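Local structure of KLLA0E08119p (Kluyveromyces lactis, 3VA7) at residues M509-S513 with L767-Q772; N698-L704 with P743-D749. The protein probably carboxylates urea to urea-1-carboxylate with bicarbonate, ATP and a biotin cofactor, this chain being its urea carboxylase part, without the allophanate hydrolase region. All blocks are in the same frame, centred on the assembly; numbering follows the deposited sequence.

Interaction 1: M509-S513 with L767-Q772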
ATOM      1  N   MET A 509      15.881   9.857  -1.501  1.00 31.15           N
ATOM      2  CA  MET A 509      16.750   9.676  -2.626  1.00 31.32           C
ATOM      3  C   MET A 509      18.097  10.408  -2.485  1.00 31.12           C
ATOM      4  O   MET A 509      19.081  10.015  -3.118  1.00 31.13           O
ATOM      5  CB  MET A 509      15.958  10.238  -3.785  1.00 31.96           C
ATOM      6  CG  MET A 509      16.438   9.850  -5.078  1.00 32.99           C
ATOM      7  SD  MET A 509      15.895   8.215  -5.479  1.00 35.56           S
ATOM      8  CE  MET A 509      16.164   8.415  -7.274  1.00 30.26           C
ATOM      9  N   ASP A 510      18.117  11.518  -1.725  1.00 30.76           N
ATOM     10  CA  ASP A 510      19.354  12.229  -1.397  1.00 29.84           C
ATOM     11  C   ASP A 510      19.350  12.181   0.102  1.00 29.92           C
ATOM     12  O   ASP A 510      18.675  12.989   0.763  1.00 30.17           O
ATOM     13  CB  ASP A 510      19.366  13.680  -1.957  1.00 29.21           C
ATOM     14  CG  ASP A 510      20.271  14.697  -1.131  1.00 30.16           C
ATOM     15  OD1 ASP A 510      20.227  15.943  -1.403  1.00 29.24           O
ATOM     16  OD2 ASP A 510      21.017  14.282  -0.211  1.00 28.03           O
ATOM     17  N   SER A 511      20.096  11.232   0.651  1.00 29.45           N
ATOM     18  CA  SER A 511      19.999  11.014   2.085  1.00 29.48           C
ATOM     19  C   SER A 511      20.684  12.041   2.931  1.00 30.22           C
ATOM     20  O   SER A 511      20.273  12.218   4.094  1.00 31.99           O
ATOM     21  CB  SER A 511      20.376   9.593   2.534  1.00 29.81           C
ATOM     22  OG  SER A 511      21.752   9.357   2.643  1.00 24.51           O
ATOM     23  N   TYR A 512      21.669  12.747   2.380  1.00 30.03           N
ATOM     24  CA  TYR A 512      22.402  13.786   3.173  1.00 30.45           C
ATOM     25  C   TYR A 512      21.549  15.026   3.553  1.00 30.24           C
ATOM     26  O   TYR A 512      21.400  15.371   4.756  1.00 30.83           O
ATOM     27  CB  TYR A 512      23.761  14.170   2.522  1.00 30.70           C
ATOM     28  CG  TYR A 512      24.666  14.907   3.474  1.00 32.47           C
ATOM     29  CD1 TYR A 512      25.050  14.334   4.684  1.00 32.89           C
ATOM     30  CD2 TYR A 512      25.078  16.206   3.208  1.00 33.87           C
ATOM     31  CE1 TYR A 512      25.832  15.020   5.578  1.00 34.29           C
ATOM     32  CE2 TYR A 512      25.857  16.912   4.117  1.00 34.67           C
ATOM     33  CZ  TYR A 512      26.230  16.316   5.291  1.00 34.87           C
ATOM     34  OH  TYR A 512      26.998  17.006   6.189  1.00 35.25           O
ATOM     35  N   SER A 513      20.976  15.668   2.545  1.00 29.34           N
ATOM     36  CA  SER A 513      20.049  16.760   2.759  1.00 28.90           C
ATOM     37  C   SER A 513      18.923  16.345   3.683  1.00 29.40           C
ATOM     38  O   SER A 513      18.467  17.147   4.535  1.00 29.46           O
ATOM     39  CB  SER A 513      19.450  17.236   1.436  1.00 29.49           C
ATOM     40  OG  SER A 513      20.401  17.494   0.388  1.00 28.83           O
ATOM     41  N   LEU A 767      25.607   8.489  -3.487  1.00 31.89           N
ATOM     42  CA  LEU A 767      24.226   8.320  -3.991  1.00 31.90           C
ATOM     43  C   LEU A 767      23.373   9.587  -3.907  1.00 31.60           C
ATOM     44  O   LEU A 767      22.536   9.786  -4.766  1.00 31.44           O
ATOM     45  CB  LEU A 767      23.517   7.141  -3.299  1.00 31.75           C
ATOM     46  CG  LEU A 767      23.587   5.893  -4.167  1.00 33.42           C
ATOM     47  CD1 LEU A 767      22.970   4.684  -3.458  1.00 34.72           C
ATOM     48  CD2 LEU A 767      22.845   6.158  -5.469  1.00 36.19           C
ATOM     49  N   TRP A 768      23.587  10.431  -2.888  1.00 31.09           N
ATOM     50  CA  TRP A 768      22.852  11.679  -2.767  1.00 32.16           C
ATOM     51  C   TRP A 768      22.952  12.534  -4.001  1.00 31.54           C
ATOM     52  O   TRP A 768      22.038  13.241  -4.296  1.00 31.73           O
ATOM     53  CB  TRP A 768      23.311  12.508  -1.582  1.00 33.56           C
ATOM     54  CG  TRP A 768      24.525  13.408  -1.871  1.00 38.61           C
ATOM     55  CD1 TRP A 768      25.846  13.095  -1.670  1.00 41.34           C
ATOM     56  CD2 TRP A 768      24.508  14.749  -2.402  1.00 40.68           C
ATOM     57  NE1 TRP A 768      26.655  14.157  -2.052  1.00 42.12           N
ATOM     58  CE2 TRP A 768      25.864  15.183  -2.495  1.00 42.35           C
ATOM     59  CE3 TRP A 768      23.485  15.622  -2.809  1.00 39.34           C
ATOM     60  CZ2 TRP A 768      26.221  16.465  -2.966  1.00 40.55           C
ATOM     61  CZ3 TRP A 768      23.835  16.879  -3.297  1.00 39.41           C
ATOM     62  CH2 TRP A 768      25.205  17.288  -3.369  1.00 40.21           C
ATOM     63  N   LYS A 769      24.068  12.476  -4.708  1.00 32.10           N
ATOM     64  CA  LYS A 769      24.216  13.218  -5.945  1.00 32.52           C
ATOM     65  C   LYS A 769      23.182  12.752  -6.933  1.00 32.80           C
ATOM     66  O   LYS A 769      22.523  13.589  -7.603  1.00 32.71           O
ATOM     67  CB  LYS A 769      25.625  13.090  -6.549  1.00 32.23           C
ATOM     68  CG  LYS A 769      26.666  14.007  -5.888  1.00 33.22           C
ATOM     69  CD  LYS A 769      28.089  13.656  -6.338  1.00 33.05           C
ATOM     70  CE  LYS A 769      29.041  14.431  -5.494  1.00 37.42           C
ATOM     71  NZ  LYS A 769      30.413  13.857  -5.478  1.00 40.59           N
ATOM     72  N   VAL A 770      23.029  11.425  -7.014  1.00 32.82           N
ATOM     73  CA  VAL A 770      22.106  10.808  -7.961  1.00 32.46           C
ATOM     74  C   VAL A 770      20.676  11.245  -7.643  1.00 32.57           C
ATOM     75  O   VAL A 770      19.882  11.481  -8.548  1.00 33.67           O
ATOM     76  CB  VAL A 770      22.287   9.275  -8.007  1.00 32.55           C
ATOM     77  CG1 VAL A 770      21.362   8.626  -9.037  1.00 31.23           C
ATOM     78  CG2 VAL A 770      23.726   8.970  -8.363  1.00 30.74           C
ATOM     79  N   GLY A 771      20.374  11.444  -6.374  1.00 32.31           N
ATOM     80  CA  GLY A 771      19.094  12.084  -6.004  1.00 32.88           C
ATOM     81  C   GLY A 771      18.879  13.563  -6.383  1.00 31.89           C
ATOM     82  O   GLY A 771      17.851  14.161  -6.046  1.00 31.86           O
ATOM     83  N   GLN A 772      19.835  14.165  -7.068  1.00 30.78           N
ATOM     84  CA  GLN A 772      19.698  15.574  -7.407  1.00 30.78           C
ATOM     85  C   GLN A 772      19.843  15.781  -8.903  1.00 30.79           C
ATOM     86  O   GLN A 772      19.713  16.916  -9.409  1.00 31.67           O
ATOM     87  CB  GLN A 772      20.684  16.452  -6.588  1.00 30.45           C
ATOM     88  CG  GLN A 772      20.373  16.555  -5.077  1.00 27.42           C
ATOM     89  CD  GLN A 772      19.027  17.195  -4.805  1.00 26.65           C
ATOM     90  OE1 GLN A 772      18.417  17.711  -5.724  1.00 29.85           O
ATOM     91  NE2 GLN A 772      18.547  17.168  -3.539  1.00 23.61           N
TER
HETATM   92  O   HOH W   1      19.900   8.521  -4.887  1.00 19.27           O
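The carboxylate of D510 is gripped from both segments: Q772 NE2 donates to D510 OD1 at 3.0 Å, and within 509-513 S513 N reaches D510 OD2 at 3.1 Å. D510 is thus the N-cap of helix 511-520, in the carboxyltransferase domain, and its capping group also bonds Q772, just past the short, weakly bonded helix 767-770. The Q772 bond is nearly straight (177°), lies in the amide plane and uses the anti lone pair of OD1; S513 N comes from above the carboxylate plane. Turned anti to the backbone N (chi1 153°), the carboxylate lies alongside W768, its plane 46° from the indole, with OD2 3.2 Å from W768 CB and OD1 3.6 Å from W768 CE3. An alanine at D510 is likely to leave S513 N without its cap and to take from the Q772 amide its bond to the carboxylate, leaving that amide to R587 and C586. Q772 NE2 also donates to R587 O, and its OE1 accepts from C586 N, which fixes the flip of the amide. At the other end, G771 packs its CA 3.6 Å from M509 O, and a water beside them donates to L767 O at 2.9 Å.

Interaction 2: N698-L704 with P743-D749. With BTI (5-(hexahydro-2-oxo-1H-thieno[3,4-D]imidazol-6-yl)pentanal), chain B.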
ATOM      1  N   ASN A 698      13.540   8.072 -12.348  1.00 26.69           N
ATOM      2  CA  ASN A 698      12.710   8.294 -11.152  1.00 27.50           C
ATOM      3  C   ASN A 698      13.306   7.501  -9.995  1.00 27.34           C
ATOM      4  O   ASN A 698      14.440   7.026 -10.108  1.00 27.58           O
ATOM      5  CB  ASN A 698      11.211   7.987 -11.329  1.00 25.94           C
ATOM      6  CG  ASN A 698      10.926   6.524 -11.634  1.00 29.20           C
ATOM      7  OD1 ASN A 698      11.818   5.718 -11.882  1.00 33.15           O
ATOM      8  ND2 ASN A 698       9.657   6.176 -11.634  1.00 33.21           N
ATOM      9  N   ARG A 699      12.559   7.340  -8.907  1.00 26.21           N
ATOM     10  CA  ARG A 699      13.116   6.654  -7.777  1.00 25.24           C
ATOM     11  C   ARG A 699      13.442   5.182  -8.065  1.00 26.02           C
ATOM     12  O   ARG A 699      14.213   4.556  -7.309  1.00 26.78           O
ATOM     13  CB  ARG A 699      12.221   6.821  -6.575  1.00 24.95           C
ATOM     14  CG  ARG A 699      12.166   8.273  -6.056  1.00 25.75           C
ATOM     15  CD  ARG A 699      11.008   8.422  -5.025  1.00 27.59           C
ATOM     16  NE  ARG A 699      11.056   7.341  -4.034  1.00 27.60           N
ATOM     17  CZ  ARG A 699      11.693   7.381  -2.857  1.00 26.66           C
ATOM     18  NH1 ARG A 699      12.317   8.492  -2.438  1.00 23.65           N
ATOM     19  NH2 ARG A 699      11.642   6.306  -2.060  1.00 26.45           N
ATOM     20  N   PHE A 700      12.959   4.623  -9.178  1.00 25.35           N
ATOM     21  CA  PHE A 700      13.336   3.239  -9.451  1.00 26.18           C
ATOM     22  C   PHE A 700      14.769   3.227  -9.927  1.00 27.69           C
ATOM     23  O   PHE A 700      15.462   2.190  -9.814  1.00 28.57           O
ATOM     24  CB  PHE A 700      12.450   2.485 -10.500  1.00 26.33           C
ATOM     25  CG  PHE A 700      10.959   2.645 -10.322  1.00 24.81           C
ATOM     26  CD1 PHE A 700      10.142   2.754 -11.432  1.00 27.01           C
ATOM     27  CD2 PHE A 700      10.380   2.704  -9.070  1.00 28.10           C
ATOM     28  CE1 PHE A 700       8.770   2.882 -11.308  1.00 27.63           C
ATOM     29  CE2 PHE A 700       8.984   2.877  -8.925  1.00 30.95           C
ATOM     30  CZ  PHE A 700       8.196   2.966 -10.047  1.00 30.34           C
ATOM     31  N   GLY A 701      15.220   4.357 -10.483  1.00 28.23           N
ATOM     32  CA  GLY A 701      16.517   4.405 -11.107  1.00 28.38           C
ATOM     33  C   GLY A 701      16.621   5.530 -12.108  1.00 29.22           C
ATOM     34  O   GLY A 701      15.626   5.993 -12.634  1.00 29.83           O
ATOM     35  N   VAL A 702      17.846   5.958 -12.378  1.00 29.28           N
ATOM     36  CA  VAL A 702      18.115   7.125 -13.163  1.00 28.77           C
ATOM     37  C   VAL A 702      18.769   6.679 -14.430  1.00 28.44           C
ATOM     38  O   VAL A 702      19.855   6.164 -14.417  1.00 28.13           O
ATOM     39  CB  VAL A 702      18.946   8.146 -12.346  1.00 29.00           C
ATOM     40  CG1 VAL A 702      19.545   9.241 -13.234  1.00 28.05           C
ATOM     41  CG2 VAL A 702      18.034   8.750 -11.221  1.00 28.28           C
ATOM     42  N   ARG A 703      18.058   6.831 -15.534  1.00 29.10           N
ATOM     43  CA  ARG A 703      18.523   6.326 -16.830  1.00 29.93           C
ATOM     44  C   ARG A 703      19.583   7.274 -17.515  1.00 30.21           C
ATOM     45  O   ARG A 703      19.552   8.508 -17.361  1.00 29.61           O
ATOM     46  CB  ARG A 703      17.289   6.033 -17.688  1.00 29.26           C
ATOM     47  CG  ARG A 703      17.549   5.585 -19.105  1.00 30.98           C
ATOM     48  CD  ARG A 703      18.146   4.183 -19.160  1.00 33.06           C
ATOM     49  NE  ARG A 703      17.153   3.153 -18.867  1.00 31.78           N
ATOM     50  CZ  ARG A 703      17.391   1.852 -18.973  1.00 32.62           C
ATOM     51  NH1 ARG A 703      18.601   1.415 -19.311  1.00 33.25           N
ATOM     52  NH2 ARG A 703      16.436   0.984 -18.712  1.00 31.86           N
ATOM     53  N   LEU A 704      20.536   6.694 -18.237  1.00 30.51           N
ATOM     54  CA  LEU A 704      21.681   7.489 -18.744  1.00 31.13           C
ATOM     55  C   LEU A 704      21.797   7.369 -20.250  1.00 32.21           C
ATOM     56  O   LEU A 704      21.486   6.313 -20.818  1.00 33.52           O
ATOM     57  CB  LEU A 704      23.008   7.040 -18.099  1.00 29.76           C
ATOM     58  CG  LEU A 704      23.094   7.144 -16.559  1.00 29.53           C
ATOM     59  CD1 LEU A 704      24.378   6.589 -16.036  1.00 27.13           C
ATOM     60  CD2 LEU A 704      22.897   8.560 -16.027  1.00 29.16           C
ATOM     61  N   PRO A 743      22.507   1.982 -19.778  1.00 30.50           N
ATOM     62  CA  PRO A 743      22.641   1.798 -18.339  1.00 29.80           C
ATOM     63  C   PRO A 743      21.724   2.674 -17.540  1.00 29.03           C
ATOM     64  O   PRO A 743      21.236   3.664 -18.026  1.00 29.07           O
ATOM     65  CB  PRO A 743      24.086   2.217 -18.061  1.00 29.98           C
ATOM     66  CG  PRO A 743      24.317   3.369 -19.079  1.00 31.72           C
ATOM     67  CD  PRO A 743      23.298   3.148 -20.247  1.00 30.81           C
ATOM     68  N   VAL A 744      21.525   2.311 -16.285  1.00 28.89           N
ATOM     69  CA  VAL A 744      20.642   3.050 -15.431  1.00 28.63           C
ATOM     70  C   VAL A 744      21.166   2.883 -14.028  1.00 29.39           C
ATOM     71  O   VAL A 744      21.640   1.780 -13.650  1.00 31.38           O
ATOM     72  CB  VAL A 744      19.203   2.533 -15.550  1.00 28.55           C
ATOM     73  CG1 VAL A 744      19.154   0.978 -15.546  1.00 28.53           C
ATOM     74  CG2 VAL A 744      18.332   3.125 -14.481  1.00 26.66           C
ATOM     75  N   ILE A 745      21.116   3.959 -13.255  1.00 27.71           N
ATOM     76  CA  ILE A 745      21.549   3.850 -11.904  1.00 26.55           C
ATOM     77  C   ILE A 745      20.428   3.392 -10.974  1.00 26.93           C
ATOM     78  O   ILE A 745      19.459   4.110 -10.787  1.00 26.10           O
ATOM     79  CB  ILE A 745      22.118   5.166 -11.366  1.00 26.92           C
ATOM     80  CG1 ILE A 745      23.201   5.716 -12.320  1.00 23.44           C
ATOM     81  CG2 ILE A 745      22.676   4.943  -9.917  1.00 25.39           C
ATOM     82  CD1 ILE A 745      23.475   7.153 -12.027  1.00 21.78           C
ATOM     83  N   ILE A 746      20.639   2.232 -10.337  1.00 26.51           N
ATOM     84  CA  ILE A 746      19.730   1.632  -9.348  1.00 26.16           C
ATOM     85  C   ILE A 746      19.630   2.481  -8.065  1.00 26.10           C
ATOM     86  O   ILE A 746      20.580   2.581  -7.306  1.00 27.07           O
ATOM     87  CB  ILE A 746      20.154   0.122  -9.006  1.00 26.45           C
ATOM     88  CG1 ILE A 746      20.431  -0.710 -10.270  1.00 23.89           C
ATOM     89  CG2 ILE A 746      19.108  -0.590  -8.182  1.00 25.55           C
ATOM     90  CD1 ILE A 746      19.295  -0.683 -11.188  1.00 25.43           C
ATOM     91  N   THR A 747      18.482   3.065  -7.788  1.00 24.94           N
ATOM     92  CA  THR A 747      18.392   3.937  -6.626  1.00 24.61           C
ATOM     93  C   THR A 747      17.467   3.360  -5.539  1.00 24.76           C
ATOM     94  O   THR A 747      17.076   2.208  -5.611  1.00 25.04           O
ATOM     95  CB  THR A 747      17.903   5.311  -7.087  1.00 26.17           C
ATOM     96  OG1 THR A 747      16.648   5.136  -7.841  1.00 27.95           O
ATOM     97  CG2 THR A 747      19.042   6.034  -7.949  1.00 18.51           C
ATOM     98  N   CYS A 748      17.079   4.149  -4.543  1.00 24.63           N
ATOM     99  CA  CYS A 748      16.405   3.584  -3.352  1.00 24.90           C
ATOM    100  C   CYS A 748      15.030   2.915  -3.522  1.00 24.20           C
ATOM    101  O   CYS A 748      14.606   2.197  -2.636  1.00 23.44           O
ATOM    102  CB  CYS A 748      16.359   4.593  -2.211  1.00 24.29           C
ATOM    103  SG  CYS A 748      15.369   6.052  -2.647  1.00 31.69           S
ATOM    104  N   ASP A 749      14.308   3.189  -4.605  1.00 24.87           N
ATOM    105  CA  ASP A 749      13.085   2.396  -4.917  1.00 24.63           C
ATOM    106  C   ASP A 749      13.362   1.330  -5.965  1.00 25.01           C
ATOM    107  O   ASP A 749      12.448   0.926  -6.687  1.00 25.96           O
ATOM    108  CB  ASP A 749      11.947   3.249  -5.397  1.00 23.16           C
ATOM    109  CG  ASP A 749      11.212   3.919  -4.261  1.00 26.50           C
ATOM    110  OD1 ASP A 749      11.472   3.561  -3.064  1.00 23.90           O
ATOM    111  OD2 ASP A 749      10.387   4.831  -4.587  1.00 26.03           O
TER
HETATM  112  C11 BTI B1901      13.914   2.757 -14.585  1.00 25.60           C
HETATM  113  O11 BTI B1901      13.425   2.323 -15.674  1.00 24.16           O
HETATM  114  C10 BTI B1901      14.797   1.922 -13.609  1.00 21.46           C
HETATM  115  C9  BTI B1901      14.914   0.478 -14.094  1.00 18.39           C
HETATM  116  C8  BTI B1901      15.988  -0.367 -13.423  1.00 21.52           C
HETATM  117  C7  BTI B1901      16.438  -1.609 -14.220  1.00 20.98           C
HETATM  118  C2  BTI B1901      15.315  -2.488 -14.732  1.00 22.09           C
HETATM  119  S1  BTI B1901      14.292  -3.125 -13.437  1.00 26.18           S
HETATM  120  C6  BTI B1901      13.741  -4.504 -14.377  1.00 24.36           C
HETATM  121  C5  BTI B1901      14.796  -4.816 -15.417  1.00 25.05           C
HETATM  122  N3  BTI B1901      15.509  -5.909 -14.809  1.00 23.28           N
HETATM  123  C3  BTI B1901      16.708  -5.542 -14.441  1.00 25.41           C
HETATM  124  O3  BTI B1901      17.587  -6.365 -13.906  1.00 28.17           O
HETATM  125  N2  BTI B1901      16.945  -4.275 -14.709  1.00 26.61           N
HETATM  126  C4  BTI B1901      15.847  -3.700 -15.477  1.00 25.69           C
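The R699 guanidinium meets D749 at its edge and C748 on one face: NE donates in plane to D749 OD2 at 2.7 Å, while C748 SG sits 3.8 Å from NH2. NE reaches OD2 from above the carboxylate plane, and the two flat groups are 69° apart; NH2 adds a weak bond to D749 OD1. This salt bridge has outside partners at both ends, E531 and G507 O on R699 NH1 and S506 OG on D749 OD1. The F700 ring carries N698 ND2 over one face, 3.4 Å above its plane, and its CD2 approaches D749 O obliquely. Over one face of the R703 guanidinium lies V744 CB; bends at chi2 and chi3 (70° and 74°) fold the arginine back across V744, and its NH1 bonds T739 OG1. Strands 701-705 and 742-746 form an antiparallel pair in the sheet of the carboxyltransferase domain that lines the biotin pocket. V702 and I745 are a hydrogen-bonded pair, with I745 N to V702 O at 2.8 Å and V702 N to I745 O at 2.9 Å; L704 N to P743 O extends the ladder. L704 CD1 packs on I745 CG1, on the face opposite R703 and V744. Just before strand 701-705, a type I turn from N698 to G701, with an Asx turn at N698, presents R699 O to two donors on opposite faces of its carbonyl plane: D749 N at 3.0 Å and T747 OG1 at 2.6 Å. G701, whose backbone angles call for glycine, leaves the biotin chain room beside the strand; BTI C10 lies near G701 CA and 3.8 Å from V744 CG2.

From the N terminus, the chain passes the biotin carboxylase region before reaching 509-513, where helix 511-520 begins. It then runs through two antiparallel sheets and enters a mixed sheet, in which 698-704 is met 39 residues on by 743-749; interaction 2 closes this smaller loop. Some twenty residues later, 767-772 returns to 509-513, so the loop of interaction 1, whose ends lie 254 residues apart, encloses interaction 2 without crossing it. One contact ties the start of the helix to the segment before strand 778-783, the other pairs neighbouring strands beside biotin. Their centres are 12 Å apart, and M509 bridges them: its CE packs 3.4 Å from T747 OG1 and its SD 3.6 Å from C748 SG.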